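Long-range contact in AlyGC (Glaciecola chathamensis, PDB 5GKD), which cleaves alginate as a lyase of polysaccharide lyase family 6 and binds a calcium ion in its parallel beta-helix: residues L68-V79 with V99-V110. Numbering follows the deposited sequence.
Sequences LAGEHLIVSGLV and VLASHSRVTQVV
Segments 68-79 and 99-110 are equivalent parts of two successive coils of a parallel beta-helix, joined edge to edge by backbone hydrogen bonds and, at several positions, by like side chains in register. Where strand 73-76 pairs with strand 105-107, the backbone bonding alternates regularly: Leu-73 O accepts from Arg-105 N at 2.8 Å, Val-75 N donates to Arg-105 O, and Thr-107 N meets Val-75 O almost head-on, with a C=O...N angle of 174°. The two strands run parallel, their directions 15° apart.

In the short loops before these strands, His-72 and His-103 point the same way with nearly parallel rings, slid so far that they barely overlap. What sits over the face of the His-72 ring is instead CB of His-103, a CH-pi contact 3.9 Å from the centroid, and a water holds ND1 of His-72 at the ring edge. The His-103 ring in turn meets that of His-132, extending the histidine row into the next coil. Beside it, Ser-104 OG donates to Ser-102 O, two residues back in its own chain, at 2.8 Å and accepts from Leu-73 N across the gap at 3.3 Å, linking the two loops. With chi1 at -64°, OG is anti to the carbonyl carbon, where it can take the Leu-73 N-H. At the corner shared by both coils, Gly-77, with positive phi, gives its N-H to Gln-108 O.

Inside the coil, Leu-68 reaches across from the preceding strand: CB touches Ala-101 CB at 3.9 Å, and CD1 meets Val-106 CG2 at 4.0 Å. On the outer side, Arg-105 and Thr-107 both bind Asp-136 of the following coil. The in-register parallel pairing of successive coils, with like residues such as Val-75 and Val-106 aligned, is characteristic of the right-handed parallel beta-helix of the pectate-lyase-like clan.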
# COMPACT_ATOMS: atom_id res chain seq x y z
N LEU A 68 -23.44 -19.80 16.29
CA LEU A 68 -24.50 -20.49 17.02
C LEU A 68 -25.82 -20.29 16.30
O LEU A 68 -26.12 -19.20 15.83
CB LEU A 68 -24.63 -19.97 18.46
CG LEU A 68 -23.55 -20.30 19.46
CD1 LEU A 68 -22.33 -19.40 19.25
CD2 LEU A 68 -24.06 -20.21 20.90
N ALA A 69 -26.62 -21.35 16.22
CA ALA A 69 -27.92 -21.26 15.55
C ALA A 69 -28.90 -22.22 16.22
O ALA A 69 -28.55 -23.37 16.47
CB ALA A 69 -27.79 -21.56 14.05
N GLY A 70 -30.11 -21.75 16.50
CA GLY A 70 -31.06 -22.58 17.23
C GLY A 70 -31.38 -22.03 18.60
O GLY A 70 -31.55 -20.83 18.75
N GLU A 71 -31.45 -22.86 19.63
CA GLU A 71 -31.77 -22.35 20.95
C GLU A 71 -31.27 -23.30 22.02
O GLU A 71 -31.03 -24.49 21.76
CB GLU A 71 -33.28 -22.12 21.11
CG GLU A 71 -34.14 -23.27 20.64
CD GLU A 71 -35.61 -23.08 20.98
OE1 GLU A 71 -36.02 -21.93 21.22
OE2 GLU A 71 -36.35 -24.08 21.03
N HIS A 72 -31.11 -22.76 23.23
CA HIS A 72 -30.66 -23.51 24.40
C HIS A 72 -29.31 -24.19 24.15
O HIS A 72 -29.10 -25.36 24.46
CB HIS A 72 -31.73 -24.50 24.84
CG HIS A 72 -33.00 -23.82 25.27
ND1 HIS A 72 -33.10 -23.12 26.46
CD2 HIS A 72 -34.19 -23.66 24.65
CE1 HIS A 72 -34.30 -22.60 26.56
NE2 HIS A 72 -34.98 -22.91 25.47
N LEU A 73 -28.37 -23.43 23.60
CA LEU A 73 -27.01 -23.88 23.37
C LEU A 73 -26.07 -23.24 24.38
O LEU A 73 -26.32 -22.14 24.87
CB LEU A 73 -26.55 -23.53 21.95
CG LEU A 73 -27.57 -23.88 20.86
CD1 LEU A 73 -27.11 -23.35 19.50
CD2 LEU A 73 -27.82 -25.39 20.80
N ILE A 74 -24.98 -23.94 24.66
CA ILE A 74 -23.88 -23.41 25.46
C ILE A 74 -22.57 -23.73 24.77
O ILE A 74 -22.36 -24.87 24.34
CB ILE A 74 -23.88 -23.99 26.88
CG1 ILE A 74 -25.24 -23.79 27.55
CG2 ILE A 74 -22.77 -23.36 27.69
CD1 ILE A 74 -25.30 -24.38 28.94
N VAL A 75 -21.68 -22.75 24.65
CA VAL A 75 -20.33 -22.95 24.14
C VAL A 75 -19.34 -22.48 25.20
O VAL A 75 -19.47 -21.37 25.72
CB VAL A 75 -20.10 -22.18 22.83
CG1 VAL A 75 -18.68 -22.41 22.34
CG2 VAL A 75 -21.09 -22.60 21.76
N SER A 76 -18.35 -23.32 25.52
CA SER A 76 -17.41 -22.94 26.57
C SER A 76 -16.05 -23.59 26.38
O SER A 76 -15.90 -24.63 25.74
CB SER A 76 -17.95 -23.31 27.96
OG SER A 76 -17.99 -24.71 28.13
N GLY A 77 -15.04 -22.95 26.97
CA GLY A 77 -13.73 -23.57 27.08
C GLY A 77 -12.94 -23.64 25.80
O GLY A 77 -12.29 -24.66 25.54
N LEU A 78 -12.97 -22.59 24.98
CA LEU A 78 -12.22 -22.51 23.74
C LEU A 78 -11.31 -21.28 23.77
O LEU A 78 -11.61 -20.28 24.43
CB LEU A 78 -13.15 -22.42 22.52
CG LEU A 78 -14.30 -23.44 22.42
CD1 LEU A 78 -15.19 -23.15 21.22
CD2 LEU A 78 -13.73 -24.86 22.38
N VAL A 79 -10.22 -21.37 23.03
CA VAL A 79 -9.28 -20.26 22.84
C VAL A 79 -9.12 -20.03 21.35
O VAL A 79 -8.67 -20.93 20.62
CB VAL A 79 -7.92 -20.55 23.48
CG1 VAL A 79 -6.96 -19.37 23.24
CG2 VAL A 79 -8.05 -20.82 24.98
N VAL A 99 -31.53 -17.23 10.28
CA VAL A 99 -31.47 -18.34 11.23
C VAL A 99 -30.58 -17.89 12.38
O VAL A 99 -29.35 -17.90 12.25
CB VAL A 99 -30.92 -19.62 10.57
CG1 VAL A 99 -30.91 -20.76 11.56
CG2 VAL A 99 -31.72 -20.00 9.32
N LEU A 100 -31.20 -17.53 13.50
CA LEU A 100 -30.55 -16.91 14.65
C LEU A 100 -30.41 -17.91 15.80
O LEU A 100 -30.98 -19.00 15.78
CB LEU A 100 -31.36 -15.70 15.14
CG LEU A 100 -31.39 -14.32 14.46
CD1 LEU A 100 -30.80 -14.32 13.07
CD2 LEU A 100 -32.80 -13.76 14.47
N ALA A 101 -29.66 -17.51 16.81
CA ALA A 101 -29.62 -18.21 18.08
C ALA A 101 -30.35 -17.40 19.14
O ALA A 101 -30.23 -16.17 19.18
CB ALA A 101 -28.18 -18.47 18.53
N SER A 102 -31.11 -18.08 19.98
CA SER A 102 -31.77 -17.50 21.14
C SER A 102 -31.53 -18.40 22.35
O SER A 102 -31.20 -19.57 22.21
CB SER A 102 -33.29 -17.33 20.90
OG SER A 102 -33.56 -16.19 20.09
N HIS A 103 -31.71 -17.84 23.54
CA HIS A 103 -31.59 -18.61 24.79
C HIS A 103 -30.28 -19.39 24.85
O HIS A 103 -30.24 -20.52 25.31
CB HIS A 103 -32.76 -19.56 24.98
CG HIS A 103 -34.08 -18.87 25.06
ND1 HIS A 103 -34.93 -18.77 23.99
CD2 HIS A 103 -34.68 -18.23 26.09
CE1 HIS A 103 -36.00 -18.08 24.34
NE2 HIS A 103 -35.87 -17.75 25.62
N SER A 104 -29.20 -18.77 24.39
CA SER A 104 -27.93 -19.46 24.23
C SER A 104 -26.83 -18.69 24.93
O SER A 104 -26.95 -17.49 25.19
CB SER A 104 -27.61 -19.66 22.75
OG SER A 104 -28.58 -20.49 22.16
N ARG A 105 -25.75 -19.38 25.23
CA ARG A 105 -24.75 -18.82 26.12
C ARG A 105 -23.35 -19.13 25.60
O ARG A 105 -23.07 -20.27 25.20
CB ARG A 105 -24.94 -19.37 27.53
CG ARG A 105 -23.93 -18.91 28.53
CD ARG A 105 -24.20 -19.52 29.89
NE ARG A 105 -23.27 -19.06 30.89
CZ ARG A 105 -23.15 -19.61 32.10
NH1 ARG A 105 -22.27 -19.13 32.97
NH2 ARG A 105 -23.94 -20.62 32.44
N VAL A 106 -22.49 -18.12 25.57
CA VAL A 106 -21.07 -18.31 25.32
C VAL A 106 -20.34 -17.88 26.58
O VAL A 106 -20.45 -16.72 26.99
CB VAL A 106 -20.58 -17.50 24.10
CG1 VAL A 106 -19.06 -17.60 23.97
CG2 VAL A 106 -21.28 -17.94 22.84
N THR A 107 -19.61 -18.80 27.20
CA THR A 107 -18.99 -18.55 28.48
C THR A 107 -17.60 -19.17 28.50
O THR A 107 -17.39 -20.23 27.92
CB THR A 107 -19.84 -19.08 29.65
OG1 THR A 107 -19.21 -18.78 30.91
CG2 THR A 107 -20.06 -20.60 29.53
N GLN A 108 -16.66 -18.48 29.13
CA GLN A 108 -15.32 -19.01 29.30
C GLN A 108 -14.66 -19.32 27.96
O GLN A 108 -14.06 -20.38 27.76
CB GLN A 108 -15.33 -20.26 30.20
CG GLN A 108 -15.83 -19.99 31.62
CD GLN A 108 -15.43 -21.09 32.59
OE1 GLN A 108 -14.28 -21.48 32.64
NE2 GLN A 108 -16.39 -21.60 33.36
N VAL A 109 -14.76 -18.38 27.03
CA VAL A 109 -13.93 -18.49 25.84
C VAL A 109 -13.04 -17.26 25.72
O VAL A 109 -13.42 -16.13 26.07
CB VAL A 109 -14.70 -18.78 24.53
CG1 VAL A 109 -16.11 -19.21 24.77
CG2 VAL A 109 -14.56 -17.68 23.51
N VAL A 110 -11.83 -17.51 25.23
CA VAL A 110 -10.78 -16.52 25.08
C VAL A 110 -10.66 -16.19 23.60
O VAL A 110 -10.64 -17.10 22.76
CB VAL A 110 -9.44 -17.05 25.62
CG1 VAL A 110 -8.33 -16.07 25.33
CG2 VAL A 110 -9.53 -17.39 27.10
O HOH W 1 -31.16 -22.38 28.13
O HOH W 2 -28.29 -21.95 26.84